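Local coordinates for protein putative glutathionylspermidine synthase (Methylobacillus flagellatus, PDB 3N6X) that is a putative glutathionylspermidine synthase with a circularly permuted ATP-grasp fold and probably catalyses an ATP-dependent ligation, at residues Ala445-Leu451 with Gly463-Thr469; Ser168-Met173 with Leu429-Val433; Glu110-Ile116 with Glu329-Tyr334. Residues are numbered along the deposited sequence.

Contact 1: residues Ala445-Leu451 with Gly463-Thr469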
ATOM      1  N   ALA A 445       7.896   2.709   6.176  1.00 35.55           N
ATOM      2  CA  ALA A 445       7.080   2.777   4.974  1.00 35.62           C
ATOM      3  C   ALA A 445       7.897   2.409   3.750  1.00 42.67           C
ATOM      4  O   ALA A 445       9.127   2.555   3.748  1.00 42.81           O
ATOM      5  CB  ALA A 445       6.516   4.192   4.803  1.00 35.93           C
ATOM      6  N   LEU A 446       7.218   1.969   2.689  1.00 40.17           N
ATOM      7  CA  LEU A 446       7.874   1.756   1.425  1.00 40.05           C
ATOM      8  C   LEU A 446       7.921   3.106   0.713  1.00 44.06           C
ATOM      9  O   LEU A 446       6.898   3.750   0.571  1.00 44.20           O
ATOM     10  CB  LEU A 446       7.107   0.718   0.569  1.00 40.15           C
ATOM     11  CG  LEU A 446       7.553   0.599  -0.912  1.00 43.70           C
ATOM     12  CD1 LEU A 446       9.017   0.156  -1.024  1.00 42.98           C
ATOM     13  CD2 LEU A 446       6.659  -0.342  -1.672  1.00 44.88           C
ATOM     14  N   CYS A 447       9.104   3.562   0.336  1.00 41.85           N
ATOM     15  CA  CYS A 447       9.231   4.798  -0.411  1.00 41.24           C
ATOM     16  C   CYS A 447       9.664   4.489  -1.827  1.00 45.20           C
ATOM     17  O   CYS A 447      10.636   3.769  -2.027  1.00 44.06           O
ATOM     18  CB  CYS A 447      10.190   5.762   0.271  1.00 41.07           C
ATOM     19  SG  CYS A 447      10.477   7.290  -0.650  1.00 44.77           S
ATOM     20  N   ARG A 448       8.908   4.982  -2.808  1.00 43.17           N
ATOM     21  CA  ARG A 448       9.200   4.777  -4.226  1.00 42.93           C
ATOM     22  C   ARG A 448       9.637   6.080  -4.841  1.00 48.95           C
ATOM     23  O   ARG A 448       9.120   7.141  -4.472  1.00 48.34           O
ATOM     24  CB  ARG A 448       7.987   4.216  -4.956  1.00 41.30           C
ATOM     25  CG  ARG A 448       7.645   2.789  -4.553  1.00 49.29           C
ATOM     26  CD  ARG A 448       6.421   2.299  -5.284  1.00 58.61           C
ATOM     27  NE  ARG A 448       5.192   2.900  -4.760  1.00 77.05           N
ATOM     28  CZ  ARG A 448       4.126   3.189  -5.505  1.00 95.05           C
ATOM     29  NH1 ARG A 448       4.131   2.941  -6.810  1.00 83.20           N
ATOM     30  NH2 ARG A 448       3.043   3.713  -4.947  1.00 81.33           N
ATOM     31  N   VAL A 449      10.635   6.025  -5.732  1.00 47.45           N
ATOM     32  CA  VAL A 449      11.193   7.238  -6.344  1.00 48.31           C
ATOM     33  C   VAL A 449      11.126   7.198  -7.880  1.00 53.52           C
ATOM     34  O   VAL A 449      11.400   6.157  -8.487  1.00 52.50           O
ATOM     35  CB  VAL A 449      12.635   7.546  -5.808  1.00 51.62           C
ATOM     36  CG1 VAL A 449      13.596   6.390  -6.076  1.00 51.04           C
ATOM     37  CG2 VAL A 449      13.182   8.857  -6.376  1.00 51.41           C
ATOM     38  N   ALA A 450      10.726   8.331  -8.497  1.00 51.41           N
ATOM     39  CA  ALA A 450      10.699   8.486  -9.956  1.00 52.13           C
ATOM     40  C   ALA A 450      12.062   9.046 -10.381  1.00 56.43           C
ATOM     41  O   ALA A 450      12.310  10.251 -10.253  1.00 55.78           O
ATOM     42  CB  ALA A 450       9.577   9.441 -10.365  1.00 52.91           C
ATOM     43  N   LEU A 451      12.977   8.145 -10.779  1.00 54.13           N
ATOM     44  CA  LEU A 451      14.378   8.467 -11.089  1.00 54.83           C
ATOM     45  C   LEU A 451      14.589   9.401 -12.290  1.00 62.30           C
ATOM     46  O   LEU A 451      15.452  10.280 -12.221  1.00 61.51           O
ATOM     47  CB  LEU A 451      15.221   7.177 -11.227  1.00 54.33           C
ATOM     48  CG  LEU A 451      15.278   6.277  -9.961  1.00 57.73           C
ATOM     49  CD1 LEU A 451      15.706   4.865 -10.304  1.00 57.06           C
ATOM     50  CD2 LEU A 451      16.188   6.871  -8.900  1.00 58.91           C
ATOM     51  N   GLY A 463      11.322   3.627 -15.065  1.00 88.12           N
ATOM     52  CA  GLY A 463      12.291   4.428 -14.314  1.00 86.21           C
ATOM     53  C   GLY A 463      11.986   4.625 -12.839  1.00 85.15           C
ATOM     54  O   GLY A 463      12.347   5.656 -12.260  1.00 84.06           O
ATOM     55  N   GLY A 464      11.364   3.622 -12.224  1.00 78.36           N
ATOM     56  CA  GLY A 464      11.010   3.670 -10.810  1.00 76.55           C
ATOM     57  C   GLY A 464      11.952   2.885  -9.922  1.00 75.59           C
ATOM     58  O   GLY A 464      12.373   1.780 -10.278  1.00 75.72           O
ATOM     59  N   GLY A 465      12.270   3.455  -8.759  1.00 67.34           N
ATOM     60  CA  GLY A 465      13.140   2.822  -7.771  1.00 65.01           C
ATOM     61  C   GLY A 465      12.620   2.934  -6.351  1.00 62.80           C
ATOM     62  O   GLY A 465      11.528   3.456  -6.133  1.00 61.87           O
ATOM     63  N   THR A 466      13.391   2.427  -5.365  1.00 55.78           N
ATOM     64  CA  THR A 466      13.006   2.532  -3.948  1.00 53.54           C
ATOM     65  C   THR A 466      14.068   3.201  -3.088  1.00 53.82           C
ATOM     66  O   THR A 466      15.232   3.320  -3.487  1.00 52.24           O
ATOM     67  CB  THR A 466      12.583   1.191  -3.350  1.00 58.93           C
ATOM     68  OG1 THR A 466      13.697   0.311  -3.336  1.00 61.76           O
ATOM     69  CG2 THR A 466      11.400   0.567  -4.070  1.00 57.91           C
ATOM     70  N   LYS A 467      13.645   3.650  -1.904  1.00 48.09           N
ATOM     71  CA  LYS A 467      14.475   4.294  -0.898  1.00 45.73           C
ATOM     72  C   LYS A 467      14.107   3.707   0.440  1.00 47.35           C
ATOM     73  O   LYS A 467      13.007   3.167   0.593  1.00 47.88           O
ATOM     74  CB  LYS A 467      14.184   5.804  -0.856  1.00 46.52           C
ATOM     75  CG  LYS A 467      14.774   6.599  -1.998  1.00 45.56           C
ATOM     76  CD  LYS A 467      14.362   8.043  -1.880  1.00 48.94           C
ATOM     77  CE  LYS A 467      15.109   8.937  -2.836  1.00 59.46           C
ATOM     78  NZ  LYS A 467      16.311   9.532  -2.200  1.00 61.52           N
ATOM     79  N   ASP A 468      14.984   3.856   1.430  1.00 41.06           N
ATOM     80  CA  ASP A 468      14.681   3.487   2.807  1.00 39.21           C
ATOM     81  C   ASP A 468      13.952   4.683   3.416  1.00 39.84           C
ATOM     82  O   ASP A 468      14.266   5.820   3.070  1.00 41.00           O
ATOM     83  CB  ASP A 468      15.991   3.218   3.580  1.00 40.57           C
ATOM     84  CG  ASP A 468      15.825   2.710   5.006  1.00 39.59           C
ATOM     85  OD1 ASP A 468      14.673   2.399   5.402  1.00 38.05           O
ATOM     86  OD2 ASP A 468      16.843   2.614   5.722  1.00 39.77           O
ATOM     87  N   THR A 469      12.958   4.440   4.274  1.00 33.84           N
ATOM     88  CA  THR A 469      12.236   5.526   4.953  1.00 32.78           C
ATOM     89  C   THR A 469      12.599   5.509   6.419  1.00 35.52           C
ATOM     90  O   THR A 469      12.357   4.507   7.114  1.00 32.93           O
ATOM     91  CB  THR A 469      10.700   5.414   4.739  1.00 37.14           C
ATOM     92  OG1 THR A 469      10.425   5.307   3.351  1.00 34.25           O
ATOM     93  CG2 THR A 469       9.934   6.603   5.330  1.00 31.65           C
TER
HETATM   94  O   HOH W   1      10.917   2.231   6.506  1.00 33.07           O
HETATM   95  O   HOH W   2      11.322   1.451   1.640  1.00 54.30           O

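Contact 2: residues Ser168-Met173 with Leu429-Val433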
ATOM      1  N   SER A 168       0.774  -5.139  -0.592  1.00 35.85           N
ATOM      2  CA  SER A 168       2.139  -5.660  -0.669  1.00 35.94           C
ATOM      3  C   SER A 168       3.184  -4.552  -0.597  1.00 39.83           C
ATOM      4  O   SER A 168       2.842  -3.374  -0.686  1.00 39.16           O
ATOM      5  CB  SER A 168       2.318  -6.471  -1.948  1.00 40.55           C
ATOM      6  OG  SER A 168       2.035  -5.677  -3.090  1.00 54.64           O
ATOM      7  N   GLY A 169       4.454  -4.943  -0.430  1.00 36.32           N
ATOM      8  CA  GLY A 169       5.569  -4.005  -0.403  1.00 35.02           C
ATOM      9  C   GLY A 169       6.406  -4.031   0.861  1.00 37.42           C
ATOM     10  O   GLY A 169       7.489  -3.447   0.874  1.00 36.26           O
ATOM     11  N   VAL A 170       5.925  -4.714   1.944  1.00 34.16           N
ATOM     12  CA  VAL A 170       6.671  -4.764   3.211  1.00 35.20           C
ATOM     13  C   VAL A 170       8.056  -5.373   3.070  1.00 41.36           C
ATOM     14  O   VAL A 170       8.980  -4.925   3.755  1.00 42.54           O
ATOM     15  CB  VAL A 170       5.893  -5.338   4.427  1.00 39.71           C
ATOM     16  CG1 VAL A 170       4.489  -4.770   4.504  1.00 40.52           C
ATOM     17  CG2 VAL A 170       5.857  -6.848   4.403  1.00 39.46           C
ATOM     18  N   SER A 171       8.226  -6.362   2.148  1.00 37.69           N
ATOM     19  CA  SER A 171       9.536  -7.000   1.921  1.00 37.21           C
ATOM     20  C   SER A 171      10.576  -5.983   1.453  1.00 39.94           C
ATOM     21  O   SER A 171      11.701  -6.007   1.939  1.00 39.22           O
ATOM     22  CB  SER A 171       9.422  -8.172   0.947  1.00 40.48           C
ATOM     23  OG  SER A 171       9.016  -7.742  -0.343  1.00 56.16           O
ATOM     24  N   TYR A 172      10.171  -5.019   0.602  1.00 37.71           N
ATOM     25  CA  TYR A 172      11.072  -3.952   0.167  1.00 38.40           C
ATOM     26  C   TYR A 172      11.381  -3.001   1.337  1.00 39.94           C
ATOM     27  O   TYR A 172      12.519  -2.582   1.499  1.00 39.70           O
ATOM     28  CB  TYR A 172      10.481  -3.181  -1.012  1.00 42.28           C
ATOM     29  CG  TYR A 172      10.424  -3.974  -2.297  1.00 49.15           C
ATOM     30  CD1 TYR A 172      11.573  -4.215  -3.043  1.00 52.90           C
ATOM     31  CD2 TYR A 172       9.209  -4.414  -2.812  1.00 51.60           C
ATOM     32  CE1 TYR A 172      11.526  -4.943  -4.236  1.00 55.93           C
ATOM     33  CE2 TYR A 172       9.148  -5.139  -4.004  1.00 53.63           C
ATOM     34  CZ  TYR A 172      10.311  -5.407  -4.709  1.00 63.83           C
ATOM     35  OH  TYR A 172      10.254  -6.117  -5.888  1.00 68.34           O
HETATM   36  N   MSE A 173      10.389  -2.732   2.192  1.00 34.31           N
HETATM   37  CA  MSE A 173      10.583  -1.878   3.366  1.00 32.74           C
HETATM   38  C   MSE A 173      11.606  -2.523   4.322  1.00 37.56           C
HETATM   39  O   MSE A 173      12.535  -1.852   4.782  1.00 37.23           O
HETATM   40  CB  MSE A 173       9.232  -1.636   4.093  1.00 33.32           C
HETATM   41  CG  MSE A 173       9.387  -0.940   5.455  1.00 37.99           C
HETATM   42 SE   MSE A 173       7.713  -0.758   6.431  0.75 42.76          SE
HETATM   43  CE  MSE A 173       7.785  -2.373   7.471  1.00 39.47           C
ATOM     44  N   LEU A 429       4.927   7.596  -0.648  1.00 44.63           N
ATOM     45  CA  LEU A 429       5.105   6.859   0.589  1.00 43.48           C
ATOM     46  C   LEU A 429       3.965   5.868   0.843  1.00 44.17           C
ATOM     47  O   LEU A 429       2.792   6.251   0.793  1.00 44.25           O
ATOM     48  CB  LEU A 429       5.172   7.892   1.737  1.00 44.22           C
ATOM     49  CG  LEU A 429       5.865   7.455   3.012  1.00 50.38           C
ATOM     50  CD1 LEU A 429       7.386   7.396   2.823  1.00 50.38           C
ATOM     51  CD2 LEU A 429       5.516   8.382   4.153  1.00 53.31           C
ATOM     52  N   ARG A 430       4.301   4.611   1.159  1.00 37.92           N
ATOM     53  CA  ARG A 430       3.290   3.625   1.521  1.00 36.41           C
ATOM     54  C   ARG A 430       3.509   2.999   2.918  1.00 39.83           C
ATOM     55  O   ARG A 430       4.183   1.979   3.038  1.00 40.54           O
ATOM     56  CB  ARG A 430       3.115   2.534   0.441  1.00 36.19           C
ATOM     57  CG  ARG A 430       1.910   1.608   0.729  1.00 45.00           C
ATOM     58  CD  ARG A 430       1.903   0.346  -0.111  1.00 49.88           C
ATOM     59  NE  ARG A 430       1.187   0.539  -1.374  1.00 59.52           N
ATOM     60  CZ  ARG A 430       0.734  -0.453  -2.134  1.00 77.13           C
ATOM     61  NH1 ARG A 430       0.901  -1.716  -1.760  1.00 71.06           N
ATOM     62  NH2 ARG A 430       0.106  -0.191  -3.271  1.00 63.49           N
ATOM     63  N   PRO A 431       2.901   3.560   3.986  1.00 35.77           N
ATOM     64  CA  PRO A 431       2.937   2.867   5.278  1.00 35.03           C
ATOM     65  C   PRO A 431       1.856   1.763   5.319  1.00 38.02           C
ATOM     66  O   PRO A 431       0.971   1.725   4.455  1.00 37.23           O
ATOM     67  CB  PRO A 431       2.662   3.984   6.286  1.00 37.25           C
ATOM     68  CG  PRO A 431       1.864   5.000   5.536  1.00 41.87           C
ATOM     69  CD  PRO A 431       2.076   4.785   4.048  1.00 37.20           C
ATOM     70  N   PHE A 432       1.936   0.863   6.307  1.00 33.12           N
ATOM     71  CA  PHE A 432       1.026  -0.269   6.408  1.00 32.57           C
ATOM     72  C   PHE A 432       0.299  -0.244   7.732  1.00 34.69           C
ATOM     73  O   PHE A 432       0.921  -0.400   8.771  1.00 35.73           O
ATOM     74  CB  PHE A 432       1.798  -1.598   6.230  1.00 34.80           C
ATOM     75  CG  PHE A 432       2.470  -1.737   4.879  1.00 36.79           C
ATOM     76  CD1 PHE A 432       3.722  -1.167   4.640  1.00 38.93           C
ATOM     77  CD2 PHE A 432       1.833  -2.401   3.832  1.00 38.67           C
ATOM     78  CE1 PHE A 432       4.322  -1.259   3.380  1.00 39.31           C
ATOM     79  CE2 PHE A 432       2.439  -2.497   2.572  1.00 41.20           C
ATOM     80  CZ  PHE A 432       3.676  -1.924   2.354  1.00 38.86           C
ATOM     81  N   VAL A 433      -1.005  -0.021   7.706  1.00 28.64           N
ATOM     82  CA  VAL A 433      -1.786   0.046   8.930  1.00 27.88           C
ATOM     83  C   VAL A 433      -2.232  -1.353   9.323  1.00 33.36           C
ATOM     84  O   VAL A 433      -2.843  -2.063   8.511  1.00 32.47           O
ATOM     85  CB  VAL A 433      -2.983   1.029   8.814  1.00 30.69           C
ATOM     86  CG1 VAL A 433      -3.769   1.079  10.114  1.00 30.86           C
ATOM     87  CG2 VAL A 433      -2.514   2.423   8.419  1.00 30.21           C
TER
HETATM   88  O   HOH W   3      -0.432  -4.308  -3.400  1.00 56.04           O

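Contact 3: residues Glu110-Ile116 with Glu329-Tyr334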
ATOM      1  N   GLU A 110     -26.302   1.809   7.327  1.00 31.56           N
ATOM      2  CA  GLU A 110     -26.720   3.093   7.892  1.00 31.13           C
ATOM      3  C   GLU A 110     -26.282   4.289   7.037  1.00 35.94           C
ATOM      4  O   GLU A 110     -27.038   5.256   6.917  1.00 35.63           O
ATOM      5  CB  GLU A 110     -26.212   3.260   9.344  1.00 31.67           C
ATOM      6  CG  GLU A 110     -26.849   2.313  10.363  1.00 38.57           C
ATOM      7  CD  GLU A 110     -28.366   2.341  10.532  1.00 69.43           C
ATOM      8  OE1 GLU A 110     -29.009   3.331  10.105  1.00 60.67           O
ATOM      9  OE2 GLU A 110     -28.905   1.380  11.129  1.00 68.61           O
ATOM     10  N   ILE A 111     -25.052   4.229   6.453  1.00 31.07           N
ATOM     11  CA  ILE A 111     -24.511   5.313   5.622  1.00 29.58           C
ATOM     12  C   ILE A 111     -25.291   5.480   4.300  1.00 33.41           C
ATOM     13  O   ILE A 111     -25.308   6.572   3.741  1.00 33.34           O
ATOM     14  CB  ILE A 111     -22.971   5.168   5.404  1.00 31.29           C
ATOM     15  CG1 ILE A 111     -22.339   6.525   4.955  1.00 30.42           C
ATOM     16  CG2 ILE A 111     -22.642   4.003   4.416  1.00 30.12           C
ATOM     17  CD1 ILE A 111     -20.808   6.699   5.197  1.00 27.34           C
ATOM     18  N   ILE A 112     -25.904   4.385   3.789  1.00 29.90           N
ATOM     19  CA  ILE A 112     -26.718   4.438   2.565  1.00 29.41           C
ATOM     20  C   ILE A 112     -28.105   5.026   2.908  1.00 35.34           C
ATOM     21  O   ILE A 112     -28.563   5.946   2.230  1.00 34.78           O
ATOM     22  CB  ILE A 112     -26.808   3.055   1.848  1.00 31.67           C
ATOM     23  CG1 ILE A 112     -25.385   2.544   1.436  1.00 32.05           C
ATOM     24  CG2 ILE A 112     -27.737   3.146   0.619  1.00 30.86           C
ATOM     25  CD1 ILE A 112     -25.330   1.061   0.874  1.00 36.90           C
ATOM     26  N   LYS A 113     -28.714   4.553   4.026  1.00 31.89           N
ATOM     27  CA  LYS A 113     -30.007   5.046   4.509  1.00 32.17           C
ATOM     28  C   LYS A 113     -29.944   6.539   4.860  1.00 37.18           C
ATOM     29  O   LYS A 113     -30.954   7.232   4.725  1.00 38.65           O
ATOM     30  CB  LYS A 113     -30.493   4.227   5.725  1.00 33.87           C
ATOM     31  CG  LYS A 113     -30.716   2.752   5.401  1.00 53.19           C
ATOM     32  CD  LYS A 113     -30.979   1.920   6.652  1.00 66.91           C
ATOM     33  CE  LYS A 113     -31.397   0.512   6.295  1.00 79.61           C
ATOM     34  NZ  LYS A 113     -31.452  -0.367   7.493  1.00 92.57           N
ATOM     35  N   ALA A 114     -28.755   7.035   5.314  1.00 31.63           N
ATOM     36  CA  ALA A 114     -28.547   8.449   5.644  1.00 30.85           C
ATOM     37  C   ALA A 114     -28.310   9.316   4.374  1.00 35.14           C
ATOM     38  O   ALA A 114     -28.170  10.542   4.481  1.00 36.79           O
ATOM     39  CB  ALA A 114     -27.389   8.607   6.624  1.00 30.86           C
ATOM     40  N   GLY A 115     -28.278   8.669   3.206  1.00 29.80           N
ATOM     41  CA  GLY A 115     -28.102   9.332   1.915  1.00 29.35           C
ATOM     42  C   GLY A 115     -26.683   9.776   1.592  1.00 33.82           C
ATOM     43  O   GLY A 115     -26.444  10.336   0.513  1.00 33.41           O
ATOM     44  N   ILE A 116     -25.720   9.500   2.500  1.00 30.86           N
ATOM     45  CA  ILE A 116     -24.314   9.908   2.336  1.00 30.99           C
ATOM     46  C   ILE A 116     -23.583   9.125   1.231  1.00 35.43           C
ATOM     47  O   ILE A 116     -22.901   9.727   0.391  1.00 35.83           O
ATOM     48  CB  ILE A 116     -23.572   9.937   3.698  1.00 34.39           C
ATOM     49  CG1 ILE A 116     -24.116  11.085   4.570  1.00 34.67           C
ATOM     50  CG2 ILE A 116     -22.053  10.063   3.506  1.00 34.82           C
ATOM     51  CD1 ILE A 116     -24.263  10.761   5.971  1.00 40.10           C
ATOM     52  N   GLU A 329     -16.225  11.447   3.882  1.00 30.06           N
ATOM     53  CA  GLU A 329     -17.580  11.391   4.451  1.00 29.56           C
ATOM     54  C   GLU A 329     -17.745  10.221   5.421  1.00 34.22           C
ATOM     55  O   GLU A 329     -18.530  10.331   6.369  1.00 35.05           O
ATOM     56  CB  GLU A 329     -18.657  11.335   3.347  1.00 30.61           C
ATOM     57  CG  GLU A 329     -18.917  12.660   2.642  1.00 34.31           C
ATOM     58  CD  GLU A 329     -19.105  13.873   3.536  1.00 45.42           C
ATOM     59  OE1 GLU A 329     -19.810  13.760   4.563  1.00 40.49           O
ATOM     60  OE2 GLU A 329     -18.535  14.936   3.209  1.00 41.32           O
HETATM   61  N   MSE A 330     -17.007   9.085   5.189  1.00 28.46           N
HETATM   62  CA  MSE A 330     -17.022   7.949   6.133  1.00 25.56           C
HETATM   63  C   MSE A 330     -16.424   8.389   7.471  1.00 28.50           C
HETATM   64  O   MSE A 330     -16.927   8.010   8.516  1.00 27.99           O
HETATM   65  CB  MSE A 330     -16.207   6.779   5.601  1.00 26.31           C
HETATM   66  CG  MSE A 330     -16.752   6.153   4.333  1.00 31.23           C
HETATM   67 SE   MSE A 330     -15.420   4.849   3.669  0.75 36.54          SE
HETATM   68  CE  MSE A 330     -16.129   4.619   1.928  1.00 32.35           C
ATOM     69  N   ILE A 331     -15.304   9.141   7.431  1.00 25.73           N
ATOM     70  CA  ILE A 331     -14.644   9.633   8.648  1.00 25.64           C
ATOM     71  C   ILE A 331     -15.624  10.510   9.469  1.00 31.80           C
ATOM     72  O   ILE A 331     -15.838  10.236  10.642  1.00 32.82           O
ATOM     73  CB  ILE A 331     -13.293  10.354   8.334  1.00 27.49           C
ATOM     74  CG1 ILE A 331     -12.249   9.367   7.757  1.00 25.64           C
ATOM     75  CG2 ILE A 331     -12.742  11.076   9.585  1.00 28.26           C
ATOM     76  CD1 ILE A 331     -11.170  10.023   6.863  1.00 26.78           C
ATOM     77  N   ARG A 332     -16.299  11.467   8.815  1.00 28.79           N
ATOM     78  CA  ARG A 332     -17.313  12.325   9.459  1.00 28.77           C
ATOM     79  C   ARG A 332     -18.481  11.510   9.989  1.00 33.94           C
ATOM     80  O   ARG A 332     -18.860  11.688  11.136  1.00 34.84           O
ATOM     81  CB  ARG A 332     -17.818  13.403   8.481  1.00 28.00           C
ATOM     82  CG  ARG A 332     -16.718  14.301   7.966  1.00 34.01           C
ATOM     83  CD  ARG A 332     -17.237  15.398   7.084  1.00 34.94           C
ATOM     84  NE  ARG A 332     -16.207  16.410   6.870  1.00 31.09           N
ATOM     85  CZ  ARG A 332     -15.546  16.576   5.732  1.00 43.67           C
ATOM     86  NH1 ARG A 332     -15.865  15.861   4.660  1.00 30.89           N
ATOM     87  NH2 ARG A 332     -14.592  17.485   5.643  1.00 39.22           N
ATOM     88  N   PHE A 333     -19.016  10.567   9.178  1.00 30.21           N
ATOM     89  CA  PHE A 333     -20.172   9.753   9.576  1.00 29.52           C
ATOM     90  C   PHE A 333     -19.868   8.767  10.731  1.00 34.32           C
ATOM     91  O   PHE A 333     -20.609   8.733  11.708  1.00 35.32           O
ATOM     92  CB  PHE A 333     -20.776   9.019   8.353  1.00 30.92           C
ATOM     93  CG  PHE A 333     -22.051   8.245   8.640  1.00 32.27           C
ATOM     94  CD1 PHE A 333     -23.281   8.902   8.734  1.00 33.58           C
ATOM     95  CD2 PHE A 333     -22.026   6.860   8.802  1.00 32.97           C
ATOM     96  CE1 PHE A 333     -24.459   8.186   8.992  1.00 32.83           C
ATOM     97  CE2 PHE A 333     -23.202   6.150   9.061  1.00 34.33           C
ATOM     98  CZ  PHE A 333     -24.413   6.820   9.157  1.00 31.74           C
ATOM     99  N   TYR A 334     -18.809   7.959  10.611  1.00 29.35           N
ATOM    100  CA  TYR A 334     -18.515   6.933  11.616  1.00 28.42           C
ATOM    101  C   TYR A 334     -17.806   7.430  12.825  1.00 33.12           C
ATOM    102  O   TYR A 334     -17.994   6.871  13.911  1.00 32.05           O
ATOM    103  CB  TYR A 334     -17.734   5.751  10.997  1.00 27.78           C
ATOM    104  CG  TYR A 334     -18.515   5.052   9.906  1.00 27.15           C
ATOM    105  CD1 TYR A 334     -19.676   4.339  10.199  1.00 27.77           C
ATOM    106  CD2 TYR A 334     -18.113   5.126   8.577  1.00 26.86           C
ATOM    107  CE1 TYR A 334     -20.406   3.704   9.194  1.00 28.08           C
ATOM    108  CE2 TYR A 334     -18.861   4.544   7.562  1.00 27.53           C
ATOM    109  CZ  TYR A 334     -20.005   3.829   7.873  1.00 32.53           C
ATOM    110  OH  TYR A 334     -20.709   3.223   6.871  1.00 32.22           O
TER

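Contact 1: residues Ala445-Leu451 with Gly463-Thr469
Val449 lays its side chain along the opposing backbone, with CG1 4.0 Å from Thr466 N and CG2 4.0 Å from Lys467 CE. Leu451 reaches the same run from the other end, its CD1 4.0 Å from Gly465 N. These two branched side chains take up the space over Gly465: a beta carbon there would sit tightly against Leu451 CD1, so glycine leaves them room. The backbones pair antiparallel. Val449 and Gly465 form a hydrogen-bonded pair, Val449 N giving to Gly465 O at 2.7 Å and Gly465 N to Val449 O at 2.9 Å; Arg448 with Thr466 and Ala450 with Gly464 are the non-hydrogen-bonded pairs around it. Single bonds flank these, Lys467 N to Cys447 O at 3.0 Å and Leu451 N to Gly463 O at 3.0 Å. Strands 446-450 and 464-471 are thus consecutive antiparallel neighbours, joined by a long loop, in the large mixed sheet of this ATP-grasp protein; strand 423-435 pairs with the other edge of 446-450. Past Lys467 the backbones spread apart, and Thr469 OG1 donates to Ala445 O at 3.1 Å instead. Water fills the gap: one molecule lies 3.1 Å from Ala445 N and 2.8 Å from Thr469 O, a second 2.6 Å from Lys467 O and 3.2 Å from Ala445 O. The charged ends leave the pair, Lys467 for a salt bridge with Asp73, and Arg448, which has a bound glycerol about 4 Å from its side chain, for one with Asp428.

Contact 2: residues Ser168-Met173 with Leu429-Val433
This is a helix start packed against a sheet strand, close to the centre of the chain: the first turn of helix 170-183 meets strand 423-435 of the large mixed sheet in the ATP-grasp fold. Phe432 has the largest share of the buried surface. Val170 CG1 stands almost exactly over one face of its ring, 3.4 Å from the centroid and 2° off the normal, a CH-pi contact. Ser168 O comes to the ring edge, 3.4 Å from Phe432 CE2, while Met173, a selenomethionine, brings SE to a looser 4.4 Å from Phe432 CD1. Gly169 occupies the N-cap position, its O accepting from Met173 N at 3.3 Å. Its backbone angles call for glycine, and a beta carbon would press on Phe432 CZ, so the helix can start right beside the ring. The polar part is slighter: Arg430 NH1 makes a weak hydrogen bond to Ser168 O at 2.8 Å, and a water 2.8 Å from Ser168 OG lies 3.3 Å from Arg430 NH1. The stronger partner of this guanidinium is Asp148, in a salt bridge through NE. A sulfate about 4 Å from the Arg430 side chain and a glycerol as near to Gly169, both probably from the crystallisation liquor, may mark a pocket. Tyr199 of helix 199-209 touches Val170, Met173 and Phe432 alike, helix 232-242 packs on Val170 through Ile238, and strands 144-151 and 446-450 bond to the backbone of 429-433.

Contact 3: residues Glu110-Ile116 with Glu329-Tyr334
Phe333, Ile111 and Ile116 account for most of the buried surface where two helices of this ATP-grasp chain pack near its periphery: the short helix 110-113, closed by a Schellman motif, and helix 327-335. Phe333 points straight at the short helix. Ile111 CA lies over one face of its ring, 4.2 Å from the centroid, and Ile111 CB is 3.8 Å from Phe333 CE2; Ala114 CB stands 3.8 Å from Phe333 CE1. The chain then turns at Gly115, whose positive phi suits glycine. Gly115 N bonds to Ile112 O at 2.9 Å and Ile116 N, weakly, to Ile111 O at 3.2 Å, which carries Ile116 back toward the longer helix. There its CD1 meets Phe333 CD1 at 3.5 Å, and its CG2 rests 3.6 Å from Glu329 CB, a turn earlier. The carboxylate of Glu329 turns elsewhere, with OE2 3.2 Å from Arg332 NH1 in a salt bridge within its own helix. Ile111 also meets Met330, its CD1 4.2 Å from CG of that selenomethionine, and both Met330 and Tyr334 also touch Phe101 of helix 81-105. Between the segments the contact is apolar, yet Asp104 of that helix ties both together, accepting from Ile111 N and hydrogen bonding to Tyr334 OH. Beside that hydroxyl, Ile111 CG2 comes to 3.2 Å from Tyr334 OH, and Ile111 CD1 to 3.7 Å from Tyr334 CE2.

In the fold
Contacts 1 and 2 belong to the buried middle of the chain and meet in one sheet: strands 446-450 and 423-435 are neighbours there, Leu446 O lies 2.8 Å from Arg430 N in a probable hydrogen bond, and Leu446 CD1 packs 3.6 Å from Tyr172 CB. Contact 1 is held chiefly by backbone hydrogen bonds between strands, whereas contact 2 sets a helix on the sheet through an aromatic ring. Contact 3 stands apart, partly exposed, its centre about 29 Å from that of contact 2 and 36 Å from that of contact 1; it joins helices by apolar side chains. Contacts 2 and 3 each bring together segments more than 200 residues apart.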